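Long-range contacts in C-type lectin domain family 4 member F (Mus musculus, PDB 6JJJ), which serves as a mouse Kupffer cell receptor with affinity for galactose and fucose and could be involved in endocytosis, this chain holding its C-type lectin domain: residues K50-Q55 with Y144-K149; L59-S64 with W93-G98; H80-T85 with D127-R132; K112-N117 with W135-C140. One frame throughout, in Å; residues are numbered along the deposited sequence.

Contact 1 (K50-Q55 with Y144-K149); sequences KFCTSQ and YPWVCK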
loop_
_atom_site.group_PDB
_atom_site.type_symbol
_atom_site.label_atom_id
_atom_site.label_comp_id
_atom_site.label_asym_id
_atom_site.label_seq_id
_atom_site.Cartn_x
_atom_site.Cartn_y
_atom_site.Cartn_z
ATOM N N LYS A 50 11.546 -12.707 -18.063
ATOM C CA LYS A 50 10.902 -11.750 -18.954
ATOM C C LYS A 50 9.871 -10.912 -18.203
ATOM O O LYS A 50 9.701 -9.718 -18.483
ATOM C CB LYS A 50 10.249 -12.483 -20.127
ATOM C CG LYS A 50 11.222 -13.262 -21.005
ATOM C CD LYS A 50 11.799 -12.367 -22.101
ATOM C CE LYS A 50 12.864 -13.081 -22.920
ATOM N NZ LYS A 50 12.337 -14.281 -23.630
ATOM N N PHE A 51 9.187 -11.514 -17.226
ATOM C CA PHE A 51 8.241 -10.758 -16.410
ATOM C C PHE A 51 8.973 -9.734 -15.548
ATOM O O PHE A 51 8.674 -8.535 -15.595
ATOM C CB PHE A 51 7.413 -11.706 -15.532
ATOM C CG PHE A 51 6.396 -11.002 -14.667
ATOM C CD1 PHE A 51 6.771 -10.385 -13.483
ATOM C CD2 PHE A 51 5.061 -10.960 -15.041
ATOM C CE1 PHE A 51 5.839 -9.734 -12.695
ATOM C CE2 PHE A 51 4.124 -10.314 -14.255
ATOM C CZ PHE A 51 4.514 -9.701 -13.079
ATOM N N CYS A 52 9.932 -10.195 -14.738
ATOM C CA CYS A 52 10.658 -9.280 -13.858
ATOM C C CYS A 52 11.290 -8.141 -14.655
ATOM O O CYS A 52 11.349 -6.999 -14.181
ATOM C CB CYS A 52 11.723 -10.035 -13.063
ATOM S SG CYS A 52 11.109 -11.352 -11.954
ATOM N N THR A 53 11.778 -8.436 -15.863
ATOM C CA THR A 53 12.318 -7.387 -16.721
ATOM C C THR A 53 11.222 -6.409 -17.117
ATOM O O THR A 53 11.397 -5.187 -17.028
ATOM C CB THR A 53 12.958 -7.993 -17.970
ATOM O OG1 THR A 53 12.013 -8.861 -18.611
ATOM C CG2 THR A 53 14.213 -8.771 -17.617
ATOM N N SER A 54 10.073 -6.932 -17.556
ATOM C CA SER A 54 8.978 -6.063 -17.964
ATOM C C SER A 54 8.673 -5.039 -16.881
ATOM O O SER A 54 8.410 -3.867 -17.175
ATOM C CB SER A 54 7.727 -6.890 -18.267
ATOM O OG SER A 54 7.092 -7.315 -17.073
ATOM N N GLN A 55 8.746 -5.452 -15.619
ATOM C CA GLN A 55 8.502 -4.553 -14.504
ATOM C C GLN A 55 9.787 -3.911 -13.994
ATOM O O GLN A 55 9.833 -3.463 -12.842
ATOM C CB GLN A 55 7.825 -5.320 -13.369
ATOM C CG GLN A 55 6.674 -6.227 -13.803
ATOM C CD GLN A 55 5.570 -5.537 -14.570
ATOM O OE1 GLN A 55 5.818 -4.765 -15.495
ATOM N NE2 GLN A 55 4.331 -5.829 -14.196
ATOM N N TYR A 144 7.851 -23.130 -12.433
ATOM C CA TYR A 144 7.660 -22.775 -11.038
ATOM C C TYR A 144 7.236 -21.317 -10.928
ATOM O O TYR A 144 7.389 -20.542 -11.878
ATOM C CB TYR A 144 8.946 -22.973 -10.224
ATOM C CG TYR A 144 9.333 -24.412 -10.001
ATOM C CD1 TYR A 144 8.822 -25.131 -8.929
ATOM C CD2 TYR A 144 10.219 -25.050 -10.856
ATOM C CE1 TYR A 144 9.177 -26.446 -8.721
ATOM C CE2 TYR A 144 10.579 -26.363 -10.655
ATOM C CZ TYR A 144 10.057 -27.057 -9.587
ATOM O OH TYR A 144 10.420 -28.369 -9.388
ATOM N N PRO A 145 6.698 -20.904 -9.780
ATOM C CA PRO A 145 6.555 -19.462 -9.517
ATOM C C PRO A 145 7.920 -18.839 -9.271
ATOM O O PRO A 145 8.937 -19.537 -9.343
ATOM C CB PRO A 145 5.654 -19.407 -8.278
ATOM C CG PRO A 145 5.866 -20.730 -7.600
ATOM C CD PRO A 145 6.163 -21.738 -8.686
ATOM N N TRP A 146 7.971 -17.544 -8.976
ATOM C CA TRP A 146 9.248 -16.849 -8.890
ATOM C C TRP A 146 9.130 -15.651 -7.958
ATOM O O TRP A 146 8.063 -15.356 -7.418
ATOM C CB TRP A 146 9.710 -16.382 -10.272
ATOM C CG TRP A 146 8.799 -15.339 -10.855
ATOM C CD1 TRP A 146 8.910 -13.986 -10.718
ATOM C CD2 TRP A 146 7.634 -15.566 -11.653
ATOM N NE1 TRP A 146 7.889 -13.357 -11.389
ATOM C CE2 TRP A 146 7.091 -14.306 -11.970
ATOM C CE3 TRP A 146 6.995 -16.715 -12.132
ATOM C CZ2 TRP A 146 5.944 -14.162 -12.746
ATOM C CZ3 TRP A 146 5.857 -16.570 -12.903
ATOM C CH2 TRP A 146 5.342 -15.304 -13.201
ATOM N N VAL A 147 10.250 -14.955 -7.777
ATOM C CA VAL A 147 10.295 -13.721 -6.997
ATOM C C VAL A 147 11.184 -12.716 -7.721
ATOM O O VAL A 147 12.330 -13.024 -8.064
ATOM C CB VAL A 147 10.797 -13.985 -5.562
ATOM C CG1 VAL A 147 12.122 -14.735 -5.595
ATOM C CG2 VAL A 147 10.913 -12.686 -4.789
ATOM N N CYS A 148 10.660 -11.513 -7.937
ATOM C CA CYS A 148 11.419 -10.419 -8.528
ATOM C C CYS A 148 11.945 -9.495 -7.435
ATOM O O CYS A 148 11.363 -9.397 -6.352
ATOM C CB CYS A 148 10.559 -9.600 -9.498
ATOM S SG CYS A 148 9.667 -10.518 -10.785
ATOM N N LYS A 149 13.048 -8.805 -7.731
ATOM C CA LYS A 149 13.601 -7.804 -6.824
ATOM C C LYS A 149 13.822 -6.495 -7.570
ATOM O O LYS A 149 14.247 -6.489 -8.729
ATOM C CB LYS A 149 14.925 -8.266 -6.189
ATOM C CG LYS A 149 15.529 -7.242 -5.228
ATOM C CD LYS A 149 16.454 -7.879 -4.198
ATOM C CE LYS A 149 17.869 -8.060 -4.730
ATOM N NZ LYS A 149 18.800 -8.536 -3.663
#

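Contact 2 (L59-S64 with W93-G98); sequences LASVTS and WRWVDG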
loop_
_atom_site.group_PDB
_atom_site.type_symbol
_atom_site.label_atom_id
_atom_site.label_comp_id
_atom_site.label_asym_id
_atom_site.label_seq_id
_atom_site.Cartn_x
_atom_site.Cartn_y
_atom_site.Cartn_z
ATOM N N LEU A 59 15.056 -11.375 -11.179
ATOM C CA LEU A 59 14.815 -12.440 -10.215
ATOM C C LEU A 59 15.688 -12.234 -8.983
ATOM O O LEU A 59 16.902 -12.040 -9.096
ATOM C CB LEU A 59 15.098 -13.794 -10.853
ATOM C CG LEU A 59 14.110 -14.217 -11.942
ATOM C CD1 LEU A 59 14.648 -15.400 -12.736
ATOM C CD2 LEU A 59 12.753 -14.552 -11.342
ATOM N N ALA A 60 15.061 -12.284 -7.808
ATOM C CA ALA A 60 15.707 -11.862 -6.572
ATOM C C ALA A 60 17.085 -12.492 -6.411
ATOM O O ALA A 60 17.353 -13.598 -6.889
ATOM C CB ALA A 60 14.826 -12.230 -5.375
ATOM N N SER A 61 17.954 -11.771 -5.705
ATOM C CA SER A 61 19.291 -12.218 -5.335
ATOM C C SER A 61 19.391 -12.289 -3.814
ATOM O O SER A 61 18.422 -12.030 -3.096
ATOM C CB SER A 61 20.357 -11.276 -5.903
ATOM O OG SER A 61 20.106 -10.985 -7.268
ATOM N N VAL A 62 20.581 -12.624 -3.316
ATOM C CA VAL A 62 20.847 -12.642 -1.878
ATOM C C VAL A 62 22.191 -11.965 -1.621
ATOM O O VAL A 62 23.249 -12.596 -1.719
ATOM C CB VAL A 62 20.817 -14.063 -1.296
ATOM C CG1 VAL A 62 19.404 -14.635 -1.350
ATOM C CG2 VAL A 62 21.787 -14.974 -2.039
ATOM N N THR A 63 22.157 -10.678 -1.277
ATOM C CA THR A 63 23.357 -10.012 -0.787
ATOM C C THR A 63 23.676 -10.391 0.655
ATOM O O THR A 63 24.831 -10.270 1.075
ATOM C CB THR A 63 23.206 -8.491 -0.894
ATOM O OG1 THR A 63 24.402 -7.854 -0.422
ATOM C CG2 THR A 63 22.017 -8.002 -0.076
ATOM N N SER A 64 22.678 -10.848 1.412
ATOM C CA SER A 64 22.835 -11.186 2.818
ATOM C C SER A 64 22.076 -12.477 3.101
ATOM O O SER A 64 21.446 -13.059 2.212
ATOM C CB SER A 64 22.345 -10.036 3.708
ATOM O OG SER A 64 20.998 -9.700 3.418
ATOM N N TRP A 93 28.341 -20.277 -11.581
ATOM C CA TRP A 93 27.040 -19.669 -11.362
ATOM C C TRP A 93 27.194 -18.150 -11.379
ATOM O O TRP A 93 28.292 -17.614 -11.213
ATOM C CB TRP A 93 26.443 -20.110 -10.027
ATOM C CG TRP A 93 26.271 -21.591 -9.886
ATOM C CD1 TRP A 93 27.188 -22.478 -9.405
ATOM C CD2 TRP A 93 25.099 -22.357 -10.199
ATOM N NE1 TRP A 93 26.668 -23.749 -9.411
ATOM C CE2 TRP A 93 25.386 -23.701 -9.895
ATOM C CE3 TRP A 93 23.841 -22.036 -10.715
ATOM C CZ2 TRP A 93 24.462 -24.724 -10.088
ATOM C CZ3 TRP A 93 22.925 -23.053 -10.908
ATOM C CH2 TRP A 93 23.240 -24.380 -10.594
ATOM N N ARG A 94 26.077 -17.456 -11.568
ATOM C CA ARG A 94 26.098 -15.999 -11.550
ATOM C C ARG A 94 24.670 -15.486 -11.456
ATOM O O ARG A 94 23.747 -16.089 -12.007
ATOM C CB ARG A 94 26.787 -15.431 -12.799
ATOM N N TRP A 95 24.504 -14.375 -10.744
ATOM C CA TRP A 95 23.200 -13.741 -10.622
ATOM C C TRP A 95 22.859 -13.003 -11.909
ATOM O O TRP A 95 23.734 -12.476 -12.601
ATOM C CB TRP A 95 23.173 -12.777 -9.434
ATOM C CG TRP A 95 23.347 -13.474 -8.121
ATOM C CD1 TRP A 95 24.450 -13.454 -7.319
ATOM C CD2 TRP A 95 22.384 -14.302 -7.459
ATOM N NE1 TRP A 95 24.235 -14.218 -6.198
ATOM C CE2 TRP A 95 22.973 -14.749 -6.259
ATOM C CE3 TRP A 95 21.082 -14.709 -7.763
ATOM C CZ2 TRP A 95 22.305 -15.583 -5.367
ATOM C CZ3 TRP A 95 20.420 -15.532 -6.874
ATOM C CH2 TRP A 95 21.032 -15.961 -5.690
ATOM N N VAL A 96 21.566 -12.982 -12.236
ATOM C CA VAL A 96 21.130 -12.348 -13.473
ATOM C C VAL A 96 21.099 -10.831 -13.353
ATOM O O VAL A 96 21.191 -10.137 -14.373
ATOM C CB VAL A 96 19.748 -12.894 -13.879
ATOM C CG1 VAL A 96 18.690 -12.492 -12.856
ATOM C CG2 VAL A 96 19.370 -12.419 -15.272
ATOM N N ASP A 97 20.973 -10.294 -12.138
ATOM C CA ASP A 97 20.941 -8.847 -11.966
ATOM C C ASP A 97 22.329 -8.225 -12.076
ATOM O O ASP A 97 22.460 -7.106 -12.583
ATOM C CB ASP A 97 20.313 -8.491 -10.617
ATOM C CG ASP A 97 21.109 -9.023 -9.443
ATOM O OD1 ASP A 97 22.185 -9.617 -9.665
ATOM O OD2 ASP A 97 20.656 -8.847 -8.291
ATOM N N GLY A 98 23.365 -8.928 -11.617
ATOM C CA GLY A 98 24.712 -8.395 -11.655
ATOM C C GLY A 98 25.536 -8.677 -10.413
ATOM O O GLY A 98 26.769 -8.697 -10.472
#

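Contact 3 (H80-T85 with D127-R132); sequences HWIGLT and DCVHVR. With CA (calcium ion), chain G.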
loop_
_atom_site.group_PDB
_atom_site.type_symbol
_atom_site.label_atom_id
_atom_site.label_comp_id
_atom_site.label_asym_id
_atom_site.label_seq_id
_atom_site.Cartn_x
_atom_site.Cartn_y
_atom_site.Cartn_z
ATOM N N HIS A 80 10.189 -21.397 -5.353
ATOM C CA HIS A 80 10.163 -20.163 -6.128
ATOM C C HIS A 80 11.474 -19.999 -6.879
ATOM O O HIS A 80 12.550 -20.044 -6.275
ATOM C CB HIS A 80 9.968 -18.927 -5.236
ATOM C CG HIS A 80 8.544 -18.595 -4.917
ATOM N ND1 HIS A 80 7.541 -18.634 -5.859
ATOM C CD2 HIS A 80 7.967 -18.158 -3.773
ATOM C CE1 HIS A 80 6.402 -18.260 -5.302
ATOM N NE2 HIS A 80 6.631 -17.971 -4.035
ATOM N N TRP A 81 11.382 -19.773 -8.187
ATOM C CA TRP A 81 12.569 -19.465 -8.971
ATOM C C TRP A 81 13.341 -18.297 -8.371
ATOM O O TRP A 81 12.756 -17.468 -7.665
ATOM C CB TRP A 81 12.203 -19.103 -10.409
ATOM C CG TRP A 81 11.896 -20.237 -11.309
ATOM C CD1 TRP A 81 10.809 -20.363 -12.119
ATOM C CD2 TRP A 81 12.693 -21.408 -11.517
ATOM N NE1 TRP A 81 10.875 -21.539 -12.821
ATOM C CE2 TRP A 81 12.020 -22.202 -12.466
ATOM C CE3 TRP A 81 13.905 -21.864 -10.990
ATOM C CZ2 TRP A 81 12.521 -23.429 -12.898
ATOM C CZ3 TRP A 81 14.398 -23.079 -11.421
ATOM C CH2 TRP A 81 13.708 -23.848 -12.365
ATOM N N ILE A 82 14.644 -18.215 -8.647
ATOM C CA ILE A 82 15.448 -17.041 -8.336
ATOM C C ILE A 82 16.477 -16.856 -9.445
ATOM O O ILE A 82 16.620 -17.690 -10.341
ATOM C CB ILE A 82 16.134 -17.143 -6.959
ATOM C CG1 ILE A 82 16.836 -18.490 -6.797
ATOM C CG2 ILE A 82 15.113 -16.942 -5.844
ATOM C CD1 ILE A 82 17.721 -18.569 -5.570
ATOM N N GLY A 83 17.217 -15.753 -9.358
ATOM C CA GLY A 83 18.061 -15.307 -10.448
ATOM C C GLY A 83 19.447 -15.912 -10.531
ATOM O O GLY A 83 20.380 -15.250 -10.999
ATOM N N LEU A 84 19.602 -17.155 -10.091
ATOM C CA LEU A 84 20.877 -17.855 -10.164
ATOM C C LEU A 84 20.850 -18.886 -11.286
ATOM O O LEU A 84 19.802 -19.452 -11.607
ATOM C CB LEU A 84 21.196 -18.544 -8.836
ATOM C CG LEU A 84 22.671 -18.838 -8.555
ATOM C CD1 LEU A 84 23.491 -17.559 -8.547
ATOM C CD2 LEU A 84 22.827 -19.584 -7.235
ATOM N N THR A 85 22.013 -19.106 -11.897
ATOM C CA THR A 85 22.120 -20.079 -12.976
ATOM C C THR A 85 23.577 -20.254 -13.386
ATOM O O THR A 85 24.368 -19.307 -13.343
ATOM C CB THR A 85 21.284 -19.654 -14.195
ATOM O OG1 THR A 85 21.545 -20.539 -15.294
ATOM C CG2 THR A 85 21.614 -18.221 -14.604
ATOM N N ASP A 127 20.126 -26.056 -14.630
ATOM C CA ASP A 127 20.882 -24.811 -14.701
ATOM C C ASP A 127 20.105 -23.624 -14.138
ATOM O O ASP A 127 20.441 -22.473 -14.435
ATOM C CB ASP A 127 21.298 -24.507 -16.142
ATOM C CG ASP A 127 22.167 -25.585 -16.733
ATOM O OD1 ASP A 127 22.931 -26.209 -15.972
ATOM O OD2 ASP A 127 22.094 -25.801 -17.960
ATOM N N CYS A 128 19.073 -23.872 -13.339
ATOM C CA CYS A 128 18.274 -22.807 -12.752
ATOM C C CYS A 128 17.946 -23.186 -11.318
ATOM O O CYS A 128 17.818 -24.369 -10.987
ATOM C CB CYS A 128 16.990 -22.553 -13.557
ATOM S SG CYS A 128 17.289 -21.799 -15.184
ATOM N N VAL A 129 17.836 -22.171 -10.463
ATOM C CA VAL A 129 17.710 -22.364 -9.025
ATOM C C VAL A 129 16.360 -21.851 -8.548
ATOM O O VAL A 129 15.933 -20.757 -8.927
ATOM C CB VAL A 129 18.849 -21.652 -8.264
ATOM C CG1 VAL A 129 18.696 -21.847 -6.766
ATOM C CG2 VAL A 129 20.203 -22.146 -8.750
ATOM N N HIS A 130 15.696 -22.640 -7.704
ATOM C CA HIS A 130 14.503 -22.202 -6.988
ATOM C C HIS A 130 14.726 -22.429 -5.496
ATOM O O HIS A 130 15.736 -23.006 -5.079
ATOM C CB HIS A 130 13.246 -22.927 -7.489
ATOM C CG HIS A 130 13.302 -24.419 -7.363
ATOM N ND1 HIS A 130 12.537 -25.255 -8.148
ATOM C CD2 HIS A 130 14.017 -25.225 -6.543
ATOM C CE1 HIS A 130 12.785 -26.510 -7.822
ATOM N NE2 HIS A 130 13.678 -26.520 -6.850
ATOM N N VAL A 131 13.769 -21.981 -4.683
ATOM C CA VAL A 131 13.903 -22.039 -3.230
ATOM C C VAL A 131 12.604 -22.539 -2.614
ATOM O O VAL A 131 11.528 -22.009 -2.911
ATOM C CB VAL A 131 14.261 -20.658 -2.641
ATOM C CG1 VAL A 131 14.551 -20.762 -1.150
ATOM C CG2 VAL A 131 15.436 -20.048 -3.388
ATOM N N ARG A 132 12.709 -23.541 -1.737
ATOM C CA ARG A 132 11.630 -23.926 -0.834
ATOM C C ARG A 132 12.005 -23.651 0.615
ATOM O O ARG A 132 11.298 -22.924 1.321
ATOM C CB ARG A 132 11.286 -25.410 -1.031
HETATM CA CA CA G . 24.019 -26.573 -13.998
#

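Contact 4 (K112-N117 with W135-C140); sequences KNQPDN and WNDMAC. With CA (calcium ion), chain H; CA (calcium ion), chain G.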
loop_
_atom_site.group_PDB
_atom_site.type_symbol
_atom_site.label_atom_id
_atom_site.label_comp_id
_atom_site.label_asym_id
_atom_site.label_seq_id
_atom_site.Cartn_x
_atom_site.Cartn_y
_atom_site.Cartn_z
ATOM N N LYS A 112 21.489 -30.269 1.482
ATOM C CA LYS A 112 22.586 -30.986 2.124
ATOM C C LYS A 112 23.594 -31.496 1.099
ATOM O O LYS A 112 24.800 -31.529 1.368
ATOM C CB LYS A 112 22.036 -32.144 2.955
ATOM C CG LYS A 112 21.241 -31.715 4.176
ATOM C CD LYS A 112 20.859 -32.913 5.035
ATOM C CE LYS A 112 20.122 -32.490 6.296
ATOM N NZ LYS A 112 19.798 -33.664 7.155
ATOM N N ASN A 113 23.119 -31.910 -0.076
ATOM C CA ASN A 113 23.979 -32.276 -1.206
ATOM C C ASN A 113 23.382 -31.596 -2.440
ATOM O O ASN A 113 22.533 -32.168 -3.128
ATOM C CB ASN A 113 24.103 -33.799 -1.370
ATOM C CG ASN A 113 22.761 -34.503 -1.413
ATOM O OD1 ASN A 113 22.131 -34.604 -2.467
ATOM N ND2 ASN A 113 22.327 -35.015 -0.267
ATOM N N GLN A 114 23.825 -30.364 -2.715
ATOM C CA GLN A 114 23.263 -29.550 -3.786
ATOM C C GLN A 114 24.257 -28.433 -4.084
ATOM O O GLN A 114 24.891 -27.936 -3.147
ATOM C CB GLN A 114 21.907 -28.966 -3.372
ATOM C CG GLN A 114 20.914 -28.743 -4.505
ATOM C CD GLN A 114 20.621 -29.998 -5.302
ATOM O OE1 GLN A 114 21.311 -30.301 -6.273
ATOM N NE2 GLN A 114 19.594 -30.736 -4.895
ATOM N N PRO A 115 24.415 -28.017 -5.349
ATOM C CA PRO A 115 23.722 -28.490 -6.556
ATOM C C PRO A 115 24.168 -29.873 -7.026
ATOM O O PRO A 115 25.314 -30.267 -6.813
ATOM C CB PRO A 115 24.082 -27.430 -7.608
ATOM C CG PRO A 115 25.413 -26.900 -7.157
ATOM C CD PRO A 115 25.381 -26.938 -5.648
ATOM N N ASP A 116 23.253 -30.597 -7.675
ATOM C CA ASP A 116 23.551 -31.912 -8.219
ATOM C C ASP A 116 23.570 -31.942 -9.739
ATOM O O ASP A 116 24.185 -32.844 -10.314
ATOM C CB ASP A 116 22.526 -32.940 -7.715
ATOM C CG ASP A 116 21.099 -32.548 -8.044
ATOM O OD1 ASP A 116 20.904 -31.449 -8.605
ATOM O OD2 ASP A 116 20.175 -33.330 -7.731
ATOM N N ASN A 117 22.916 -30.988 -10.398
ATOM C CA ASN A 117 22.877 -30.937 -11.859
ATOM C C ASN A 117 22.252 -32.210 -12.424
ATOM O O ASN A 117 22.752 -32.798 -13.386
ATOM C CB ASN A 117 24.271 -30.709 -12.446
ATOM C CG ASN A 117 24.220 -30.125 -13.840
ATOM O OD1 ASN A 117 23.341 -29.319 -14.153
ATOM N ND2 ASN A 117 25.160 -30.528 -14.689
ATOM N N TRP A 135 18.344 -23.661 -1.441
ATOM C CA TRP A 135 18.401 -23.638 -2.894
ATOM C C TRP A 135 18.444 -25.051 -3.469
ATOM O O TRP A 135 18.864 -26.006 -2.814
ATOM C CB TRP A 135 19.625 -22.867 -3.374
ATOM C CG TRP A 135 19.660 -21.460 -2.921
ATOM C CD1 TRP A 135 18.673 -20.782 -2.271
ATOM C CD2 TRP A 135 20.741 -20.540 -3.086
ATOM N NE1 TRP A 135 19.074 -19.495 -2.017
ATOM C CE2 TRP A 135 20.340 -19.321 -2.508
ATOM C CE3 TRP A 135 22.010 -20.630 -3.664
ATOM C CZ2 TRP A 135 21.162 -18.198 -2.494
ATOM C CZ3 TRP A 135 22.825 -19.516 -3.648
ATOM C CH2 TRP A 135 22.399 -18.315 -3.068
ATOM N N ASN A 136 17.992 -25.173 -4.715
ATOM C CA ASN A 136 18.142 -26.408 -5.474
ATOM C C ASN A 136 18.211 -26.044 -6.949
ATOM O O ASN A 136 17.337 -25.329 -7.449
ATOM C CB ASN A 136 16.983 -27.380 -5.227
ATOM C CG ASN A 136 16.993 -28.551 -6.195
ATOM O OD1 ASN A 136 18.051 -29.092 -6.523
ATOM N ND2 ASN A 136 15.811 -28.945 -6.661
ATOM N N ASP A 137 19.255 -26.501 -7.637
ATOM C CA ASP A 137 19.319 -26.303 -9.079
ATOM C C ASP A 137 18.296 -27.212 -9.756
ATOM O O ASP A 137 18.033 -28.329 -9.302
ATOM C CB ASP A 137 20.732 -26.555 -9.609
ATOM C CG ASP A 137 21.152 -28.005 -9.536
ATOM O OD1 ASP A 137 20.606 -28.766 -8.714
ATOM O OD2 ASP A 137 22.055 -28.373 -10.318
ATOM N N MET A 138 17.695 -26.715 -10.834
ATOM C CA MET A 138 16.517 -27.347 -11.409
ATOM C C MET A 138 16.529 -27.163 -12.918
ATOM O O MET A 138 17.206 -26.281 -13.451
ATOM C CB MET A 138 15.237 -26.755 -10.794
ATOM C CG MET A 138 13.945 -27.331 -11.319
ATOM S SD MET A 138 13.838 -29.104 -10.988
ATOM C CE MET A 138 12.416 -29.549 -11.978
ATOM N N ALA A 139 15.769 -28.015 -13.601
ATOM C CA ALA A 139 15.599 -27.878 -15.040
ATOM C C ALA A 139 14.870 -26.577 -15.345
ATOM O O ALA A 139 13.790 -26.314 -14.806
ATOM C CB ALA A 139 14.821 -29.067 -15.599
ATOM N N CYS A 140 15.472 -25.749 -16.200
ATOM C CA CYS A 140 14.938 -24.410 -16.416
ATOM C C CYS A 140 13.569 -24.449 -17.083
ATOM O O CYS A 140 12.718 -23.601 -16.795
ATOM C CB CYS A 140 15.925 -23.588 -17.245
ATOM S SG CYS A 140 17.548 -23.366 -16.454
HETATM CA CA CA H . 18.592 -30.673 -8.313
HETATM CA CA CA G . 24.019 -26.573 -13.998
HETATM O O HOH W 1 17.406 -32.394 -7.388
#

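Contact 1 (K50-Q55 with Y144-K149)
Cys52 and Cys148 join the two segments covalently through a disulfide, SG to SG 2.0 Å, with a C-S-S-C torsion of -79° that gives the bridge a left-handed turn. In both cysteines SG lies anti to the carbonyl carbon and beside the backbone N; with chi1 of -61° in Cys52, SG is directed at strand 147-149, where it meets Cys148 SG. It is the long-range disulfide that closes the C-type lectin domain near its two ends.

Aromatic contacts lie next to the bridge. Phe51 has CG anti to its backbone N (chi1 -179°), which puts the phenyl ring beside Trp146, whose CZ2 sits over one ring face toward the rim, 3.7 Å from Phe51 CG. The ring planes are inclined at 58°.

Sulfur-aromatic contacts tie both kinds together. Cys148 SG lies at the edge of the Phe51 ring, 4.0 Å from Phe51 CD1, while Cys52 SG approaches Trp146 obliquely, 3.6 Å from Trp146 CD1. The interface is therefore apolar, made of sulfur and ring carbon.

The axes of helix 50-54 and strand 147-149 run in roughly the same direction, 34° apart. Tyr37 of strand 34-38 meets the Phe51 ring, Leu59 of strand 58-59 packs against Cys52 and Trp146, and Trp81 of strand 80-85 touches the indole of Trp146.

Contact 2 (L59-S64 with W93-G98)
Ser61 and Val62 lie against the indole of Trp95 in a CH-pi and apolar contact of the C-type lectin fold, where the loop between strand 58-59 and helix 65-75 meets the short edge strand 94-95. The backbone of the loop passes over one face of the tryptophan: Ser61 CA stands 4.0 Å from the centroid of the six-membered ring, only 17° off its normal, and Val62 N follows over the same face nearer the rim. Val62 crosses the indole at about a right angle and brings its CG2 methyl to 3.4 Å from Trp95 CZ2. The carbonyl of Ala60 reaches the ring obliquely, Ala60 O lying 3.6 Å from Trp95 CZ3.

Trp95 has further aromatic partners beyond the loop: Phe101 packs edge-to-face with it, and Trp135 of strand 135-138 meets it nearly perpendicularly. The loop thus helps wall in the side chain of Trp95, about 14 Å from a bound calcium ion. Farther along, Val96 CG1 touches Leu59 CB at 4.3 Å, a looser apolar contact beside helix 45-54.

One polar link fastens the two segments. Asp97 carries CG between its backbone N and carbonyl carbon (chi1 62°), turning the carboxylate toward the loop; OD1 accepts a hydrogen bond from Thr99 N, while Ser61 OG donates to Asp97 OD2 in a hydrogen bond modelled very short, its length doubtful.

Contact 3 (H80-T85 with D127-R132)
His80 and Val131 form an antiparallel hydrogen-bonded pair, His80 N to Val131 O 2.9 Å and Val131 N to His80 O 2.8 Å; Trp81 and His130 follow as a non-hydrogen-bonded pair, and Ile82 N donates to Val129 O at 2.9 Å. The local strand axes make 134°, a strongly twisted pairing.

The side chains divide between the two sheet faces. On the face of Ile82, Val129 and Val131, CD1 of Ile82 wedges between the valines, 3.6 Å from Val129 CG1 and 3.5 Å from Val131 CG2. Leu84 lies alongside Val129, Leu84 CB 3.7 Å from Val129 CG2. On the face of Trp81 and His130, the rim of the indole rests on the neighbouring strand, CZ3 meeting Cys128 CB, while its plane is inclined 32° to the imidazole. At the far end Thr85 OG1, anti to its own backbone N (chi1 173°), donates to Asp127 O in a hydrogen bond modelled as very short, its length doubtful, and Asp127 OD1 binds a calcium ion at 2.3 Å.

These are the inner strands of a four-stranded antiparallel sheet. Strand 94-95 flanks 80-85 and strand 135-138 flanks 128-131, where Asp127 and Cys128 opposite Met138 make a classic bulge; Trp45 of helix 45-54 packs edge-to-face on Trp81.

Contact 4 (K112-N117 with W135-C140)
Asp116 and Asp137 bind one calcium ion through neighbouring carboxylate oxygens, at the calcium site that in related C-type lectins binds the sugar, where the Gln-Pro-Asp loop of residues 114-116 meets the Trp-Asn-Asp strand of residues 135-137. The Gln-Pro-Asp sequence, with a cis peptide before Pro115, is the textbook signature of galactose-type C-type lectins, in agreement with the galactose affinity of this receptor.

The acceptors are satisfied mainly by metal. Asp116 OD1 binds at 2.5 Å, Asn136 OD1 also binds, and Asp137 contributes twice, through its backbone O at 2.6 Å and through OD1 at 2.8 Å. Glu126 OE1 and a water complete the site; the same water donates to Asp116 OD2. Asp116 OD1 and Asp137 OD1 come close, two oxygens whose repulsion the shared cation probably offsets. The amide of Asn136 works at both ends, as ND2 is hydrogen-bonded to NE2 of His130.

Asp137 has CG between its backbone N and carbonyl carbon (chi1 69°), from where the carboxylate also reaches the loop backbone. A weak hydrogen bond runs from Asp116 N to Asp137 OD1, while Pro115 CB packs 3.5 Å from Asp137 OD2. Asn117 OD1 turns to a second calcium ion, shared with Asp86, Glu90, Glu126 and Asp127. Meanwhile the backbone N of Asn117 donates to the syn lone pair of Asp137 OD2, 2.8 Å away.

From the N terminus, 50-55 opens contact 1, which closes only at 144-149, so its disulfide-bridged loop encloses all the others. Contact 2 starts at 59-64 and ends at 93-98; contact 3 starts between them at 80-85 and ends at 127-132, so these two cross. Contact 4 opens at 112-117, after contact 2 has closed, and ends at 135-140, crossing contact 3 but in series with contact 2. Contacts 2, 3 and 4 all reach the sheet of strands 94-95, 80-85, 128-131 and 135-138, and the Cys128-Cys140 disulfide ties 3 to 4. Contact 1 joins helix 45-54 to the other sheet, which meets contact 2 through Val147 and Ala60.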